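Local atomic coordinates of Rho GTPase-activating protein 27 (Homo sapiens, PDB entry 3PP2), a protein that probably switches Rho-type GTPases such as CDC42 and RAC1 to their inactive GDP-bound state and may take part in clathrin-mediated endocytosis. Residues G41-K47 with P66-L72; A11-T17 with H30-T36. All coordinates share one frame; numbering follows the deposited sequence. Where two conformers were deposited one is given.

Interaction 1. Residues G41-K47 with P66-L72; sequences GVLTFFK and PEYTVEL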
# COMPACT_ATOMS: atom_id res chain seq x y z
N GLY A 41 -5.44 -11.61 -20.25
CA GLY A 41 -4.09 -11.57 -20.80
C GLY A 41 -3.73 -10.34 -21.67
O GLY A 41 -2.73 -10.36 -22.39
N VAL A 42 -4.55 -9.29 -21.61
CA VAL A 42 -4.33 -8.05 -22.37
C VAL A 42 -4.44 -6.84 -21.43
O VAL A 42 -5.39 -6.75 -20.66
CB VAL A 42 -5.34 -7.92 -23.47
CG1 VAL A 42 -5.14 -6.62 -24.24
CG2 VAL A 42 -5.25 -9.15 -24.42
N LEU A 43 -3.48 -5.95 -21.51
CA LEU A 43 -3.40 -4.74 -20.68
C LEU A 43 -3.67 -3.55 -21.56
O LEU A 43 -2.91 -3.28 -22.50
CB LEU A 43 -2.03 -4.62 -20.02
CG LEU A 43 -1.81 -3.47 -19.03
CD1 LEU A 43 -2.67 -3.63 -17.81
CD2 LEU A 43 -0.29 -3.33 -18.71
N THR A 44 -4.75 -2.84 -21.26
CA THR A 44 -5.19 -1.71 -22.04
C THR A 44 -5.05 -0.41 -21.22
O THR A 44 -5.62 -0.32 -20.14
CB THR A 44 -6.63 -1.87 -22.51
OG1 THR A 44 -6.76 -3.08 -23.28
CG2 THR A 44 -7.05 -0.65 -23.35
N PHE A 45 -4.30 0.54 -21.75
CA PHE A 45 -4.22 1.88 -21.22
C PHE A 45 -5.12 2.77 -22.05
O PHE A 45 -4.94 2.87 -23.27
CB PHE A 45 -2.80 2.40 -21.32
CG PHE A 45 -1.81 1.68 -20.46
CD1 PHE A 45 -1.84 1.82 -19.09
CD2 PHE A 45 -0.86 0.84 -21.03
CE1 PHE A 45 -0.93 1.17 -18.32
CE2 PHE A 45 0.04 0.16 -20.25
CZ PHE A 45 0.01 0.35 -18.89
N PHE A 46 -6.10 3.39 -21.41
CA PHE A 46 -7.02 4.30 -22.09
C PHE A 46 -6.40 5.66 -22.28
O PHE A 46 -5.29 5.95 -21.85
CB PHE A 46 -8.35 4.31 -21.30
CG PHE A 46 -9.13 3.04 -21.46
CD1 PHE A 46 -8.87 1.92 -20.68
CD2 PHE A 46 -10.06 2.92 -22.46
CE1 PHE A 46 -9.55 0.77 -20.88
CE2 PHE A 46 -10.72 1.73 -22.66
CZ PHE A 46 -10.48 0.67 -21.88
N LYS A 47 -7.10 6.50 -23.03
CA LYS A 47 -6.71 7.85 -23.23
C LYS A 47 -6.48 8.54 -21.88
O LYS A 47 -7.07 8.14 -20.87
CB LYS A 47 -7.83 8.56 -24.03
CG LYS A 47 -7.48 9.95 -24.56
CD LYS A 47 -8.66 10.55 -25.32
CE LYS A 47 -8.27 11.79 -26.15
NZ LYS A 47 -9.39 12.34 -26.99
N PRO A 66 -9.11 3.17 -26.23
CA PRO A 66 -7.76 2.75 -25.88
C PRO A 66 -6.67 3.59 -26.54
O PRO A 66 -6.78 3.95 -27.76
CB PRO A 66 -7.69 1.30 -26.36
CG PRO A 66 -9.06 0.89 -26.44
CD PRO A 66 -9.84 2.08 -26.88
N GLU A 67 -5.63 3.88 -25.78
CA GLU A 67 -4.44 4.50 -26.33
C GLU A 67 -3.35 3.49 -26.66
O GLU A 67 -2.79 3.55 -27.76
CB GLU A 67 -3.87 5.57 -25.38
CG GLU A 67 -2.72 6.31 -26.06
CD GLU A 67 -2.34 7.64 -25.50
OE1 GLU A 67 -2.71 7.93 -24.35
OE2 GLU A 67 -1.65 8.39 -26.24
N TYR A 68 -3.07 2.60 -25.70
CA TYR A 68 -2.03 1.56 -25.87
C TYR A 68 -2.62 0.23 -25.41
O TYR A 68 -3.24 0.15 -24.34
CB TYR A 68 -0.80 1.85 -25.01
CG TYR A 68 -0.16 3.19 -25.20
CD1 TYR A 68 0.37 3.56 -26.41
CD2 TYR A 68 -0.07 4.10 -24.17
CE1 TYR A 68 0.96 4.81 -26.60
CE2 TYR A 68 0.55 5.34 -24.35
CZ TYR A 68 1.05 5.68 -25.58
OH TYR A 68 1.63 6.94 -25.76
N THR A 69 -2.46 -0.80 -26.23
CA THR A 69 -2.88 -2.15 -25.84
C THR A 69 -1.62 -3.01 -25.84
O THR A 69 -0.82 -3.01 -26.81
CB THR A 69 -3.96 -2.66 -26.77
OG1 THR A 69 -5.06 -1.74 -26.78
CG2 THR A 69 -4.44 -4.07 -26.38
N VAL A 70 -1.44 -3.75 -24.78
CA VAL A 70 -0.30 -4.60 -24.68
C VAL A 70 -0.77 -6.03 -24.46
O VAL A 70 -1.36 -6.35 -23.44
CB VAL A 70 0.65 -4.18 -23.53
CG1 VAL A 70 1.88 -5.05 -23.58
CG2 VAL A 70 0.93 -2.64 -23.59
N GLU A 71 -0.54 -6.89 -25.46
CA GLU A 71 -0.84 -8.30 -25.32
C GLU A 71 0.28 -8.91 -24.49
O GLU A 71 1.44 -8.69 -24.74
CB GLU A 71 -0.98 -8.96 -26.72
CG GLU A 71 -2.12 -8.36 -27.52
CD GLU A 71 -2.23 -8.86 -28.94
OE1 GLU A 71 -1.54 -9.84 -29.29
OE2 GLU A 71 -3.05 -8.26 -29.72
N LEU A 72 -0.10 -9.65 -23.48
CA LEU A 72 0.91 -10.10 -22.50
C LEU A 72 1.61 -11.41 -22.85
O LEU A 72 2.61 -11.72 -22.26
CB LEU A 72 0.30 -10.20 -21.11
CG LEU A 72 -0.19 -8.85 -20.53
CD1 LEU A 72 -0.86 -9.09 -19.17
CD2 LEU A 72 0.91 -7.81 -20.47
O HOH W 1 -7.62 -2.92 -25.84

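Interaction 2. Residues A11-T17 with H30-T36; sequences AGVLHRT and HWSASWT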
# COMPACT_ATOMS: atom_id res chain seq x y z
N ALA A 11 -8.60 -3.33 -12.79
CA ALA A 11 -8.78 -2.04 -13.43
C ALA A 11 -8.51 -0.95 -12.40
O ALA A 11 -8.84 -1.09 -11.21
CB ALA A 11 -10.24 -1.91 -14.04
N GLY A 12 -7.89 0.13 -12.86
CA GLY A 12 -7.52 1.24 -12.00
C GLY A 12 -6.80 2.36 -12.73
O GLY A 12 -6.46 2.20 -13.89
N VAL A 13 -6.62 3.50 -12.08
CA VAL A 13 -5.87 4.55 -12.68
C VAL A 13 -4.36 4.39 -12.38
O VAL A 13 -3.97 4.24 -11.21
CB VAL A 13 -6.39 5.94 -12.28
CG1 VAL A 13 -5.47 7.03 -12.88
CG2 VAL A 13 -7.85 6.14 -12.71
N LEU A 14 -3.53 4.42 -13.42
CA LEU A 14 -2.09 4.32 -13.32
C LEU A 14 -1.43 5.39 -14.17
O LEU A 14 -1.99 5.85 -15.17
CB LEU A 14 -1.58 2.95 -13.79
CG LEU A 14 -2.00 1.76 -12.93
CD1 LEU A 14 -1.64 0.44 -13.61
CD2 LEU A 14 -1.40 1.86 -11.54
N HIS A 15 -0.20 5.73 -13.81
CA HIS A 15 0.65 6.54 -14.65
C HIS A 15 1.42 5.62 -15.60
O HIS A 15 1.88 4.53 -15.23
CB HIS A 15 1.58 7.37 -13.83
CG HIS A 15 0.87 8.36 -12.99
ND1 HIS A 15 0.79 9.68 -13.32
CD2 HIS A 15 0.24 8.21 -11.80
CE1 HIS A 15 0.11 10.32 -12.37
NE2 HIS A 15 -0.25 9.44 -11.45
N ARG A 16 1.55 6.05 -16.84
CA ARG A 16 2.31 5.26 -17.82
C ARG A 16 2.88 6.12 -18.91
O ARG A 16 2.31 7.17 -19.25
CB ARG A 16 1.42 4.15 -18.42
CG ARG A 16 0.46 4.56 -19.50
CD ARG A 16 -0.60 5.47 -19.00
NE ARG A 16 -1.65 5.77 -19.97
CZ ARG A 16 -1.50 6.58 -20.98
NH1 ARG A 16 -2.55 6.82 -21.80
NH2 ARG A 16 -0.33 7.18 -21.19
N THR A 17 3.98 5.64 -19.49
CA THR A 17 4.53 6.21 -20.70
C THR A 17 5.06 5.08 -21.57
O THR A 17 5.63 4.11 -21.06
CB THR A 17 5.69 7.20 -20.40
OG1 THR A 17 6.18 7.74 -21.62
CG2 THR A 17 6.86 6.61 -19.58
N HIS A 30 6.73 10.46 -21.99
CA HIS A 30 5.43 11.03 -22.25
C HIS A 30 4.41 10.50 -21.24
O HIS A 30 3.50 9.76 -21.59
CB HIS A 30 5.00 10.70 -23.69
CG HIS A 30 5.79 11.42 -24.72
ND1 HIS A 30 7.01 10.98 -25.18
CD2 HIS A 30 5.53 12.57 -25.38
CE1 HIS A 30 7.46 11.82 -26.09
NE2 HIS A 30 6.58 12.80 -26.23
N TRP A 31 4.62 10.83 -19.98
CA TRP A 31 3.74 10.34 -18.92
C TRP A 31 2.35 10.95 -18.93
O TRP A 31 2.18 12.18 -19.10
CB TRP A 31 4.33 10.63 -17.53
CG TRP A 31 5.58 9.92 -17.15
CD1 TRP A 31 6.85 10.45 -17.13
CD2 TRP A 31 5.69 8.61 -16.59
NE1 TRP A 31 7.74 9.53 -16.63
CE2 TRP A 31 7.05 8.39 -16.29
CE3 TRP A 31 4.77 7.57 -16.35
CZ2 TRP A 31 7.52 7.17 -15.75
CZ3 TRP A 31 5.22 6.39 -15.82
CH2 TRP A 31 6.59 6.20 -15.52
N SER A 32 1.37 10.11 -18.66
CA SER A 32 -0.00 10.49 -18.36
C SER A 32 -0.60 9.50 -17.37
O SER A 32 -0.15 8.34 -17.33
CB SER A 32 -0.87 10.42 -19.62
OG SER A 32 -0.46 11.33 -20.57
N ALA A 33 -1.61 9.92 -16.63
CA ALA A 33 -2.43 9.00 -15.86
C ALA A 33 -3.65 8.61 -16.65
O ALA A 33 -4.32 9.46 -17.24
CB ALA A 33 -2.86 9.63 -14.53
N SER A 34 -3.95 7.34 -16.70
CA SER A 34 -5.14 6.84 -17.36
C SER A 34 -5.76 5.68 -16.68
O SER A 34 -5.08 4.93 -15.96
CB SER A 34 -4.84 6.43 -18.81
OG SER A 34 -4.14 5.21 -18.90
N TRP A 35 -7.05 5.52 -16.90
CA TRP A 35 -7.68 4.25 -16.64
C TRP A 35 -6.92 3.15 -17.39
O TRP A 35 -6.43 3.35 -18.51
CB TRP A 35 -9.14 4.29 -17.09
CG TRP A 35 -10.00 3.16 -16.69
CD1 TRP A 35 -10.65 2.30 -17.50
CD2 TRP A 35 -10.30 2.78 -15.35
NE1 TRP A 35 -11.35 1.39 -16.74
CE2 TRP A 35 -11.16 1.68 -15.41
CE3 TRP A 35 -9.95 3.29 -14.09
CZ2 TRP A 35 -11.66 1.06 -14.26
CZ3 TRP A 35 -10.44 2.65 -12.93
CH2 TRP A 35 -11.29 1.58 -13.04
N THR A 36 -6.82 2.01 -16.73
CA THR A 36 -6.06 0.85 -17.18
C THR A 36 -6.88 -0.36 -16.85
O THR A 36 -7.41 -0.48 -15.74
CB THR A 36 -4.70 0.79 -16.45
OG1 THR A 36 -3.99 2.03 -16.64
CG2 THR A 36 -3.81 -0.35 -16.96
O HOH W 2 0.63 9.51 -22.38

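Interaction 1. Residues G41-K47 with P66-L72
F45 turns the edge of its ring to the facing strand: CD2 lies 4.1 Å from Y68 CB, and V70 CG2 also sits close to the ring plane. The edge of the Y68 ring receives F45 CB in turn, while CG of E67 rests over the centre of one Y68 face. The F46 ring lies beside T44 and P66, with T44 CG2 over the rim of one face and P66 CG 4.2 Å from F46 CE2. The register slips by one residue between F45 and F46 at a classic beta bulge, where E67 and Y68 both face F45. The carbonyl oxygen of F45 is gripped twice, by E67 N at 2.8 Å from F45 O and by Y68 N at 3.1 Å from it, both donors lying in the carbonyl plane. Beyond the bulge the strands pair regularly in antiparallel fashion, and L43 N reaches V70 O at 2.9 Å in an almost straight bond. On the side away from F45, T44 and T69 lie alongside one another. OG1 of T44 is anti to its carbonyl carbon (chi1 -58°), T69 does the same, and one water bridges the two hydroxyls, 2.7 Å from T44 OG1. Packing is tight next door, with V42 CG1 only 3.4 Å from T69 CG2. This antiparallel pair belongs to the N-terminal half of the pleckstrin homology fold: strand 42-46 continues the sheet from strand 32-39, L43 and L72 reach the C-terminal helix 108-122 at I118, and L93 of strand 90-94 meets L43, V70 and L72.

Interaction 2. Residues A11-T17 with H30-T36
The carbonyl oxygen of S34 is held from opposite faces of its plane, by L14 N at 3.0 Å from S34 O and by the hydroxyl T36 OG1, which donates to S34 O from above that plane. These residues lie in the first antiparallel strand pair of the pleckstrin homology fold, where paired backbone bonds also join R16 with S32. The side chain of R16 folds back across its partner strand: CG sits between the backbone N and the carbonyl carbon (chi1 80°), the chain bends at chi2, and NE gives a bond to S34 OG, the two atoms 2.8 Å apart. That hydroxyl donates in turn to W35 O, so it both accepts and donates. NH2 of R16 reaches a water at 2.8 Å that also donates to H30 O, the methylene of S32 lies over one guanidinium face, and NH1 makes a salt bridge to E67 and a hydrogen bond to F46 O, on the neighbouring strands. A methionine in place of R16 would probably leave the E67 carboxylate without its positive mate and S34 OG without its donor. On the opposite face of the pair, A33 CB lies over one face of the H15 imidazole, 3.9 Å from its centroid. At the far end H30 N donates to T17 OG1, and T17 CG2 stands over W31, 3.7 Å from the centroid of its six-membered ring and 9° off the normal.

Overall arrangement
From the N terminus the chain runs along A11-T17, passes the short strand 24-25 and returns through H30-T36, so interaction 2 closes first, around 12 intervening residues. Strand 32-39 then turns directly into 42-46, and a longer excursion without helix or strand, partly unmodelled, leads to P66-L72, where interaction 1 closes. The two contacts follow in series, neither nested nor crossed, with centres about 10 Å apart. Their join is the neighbouring pair of strands 32-39 and 42-46, where F45 CD1 packs on T36 OG1. Together they connect strands 10-21, 32-39, 42-46 and 66-71 into one half of the sheet. Strand 100-104, pairing with 10-21, continues it towards 90-94 and 76-79.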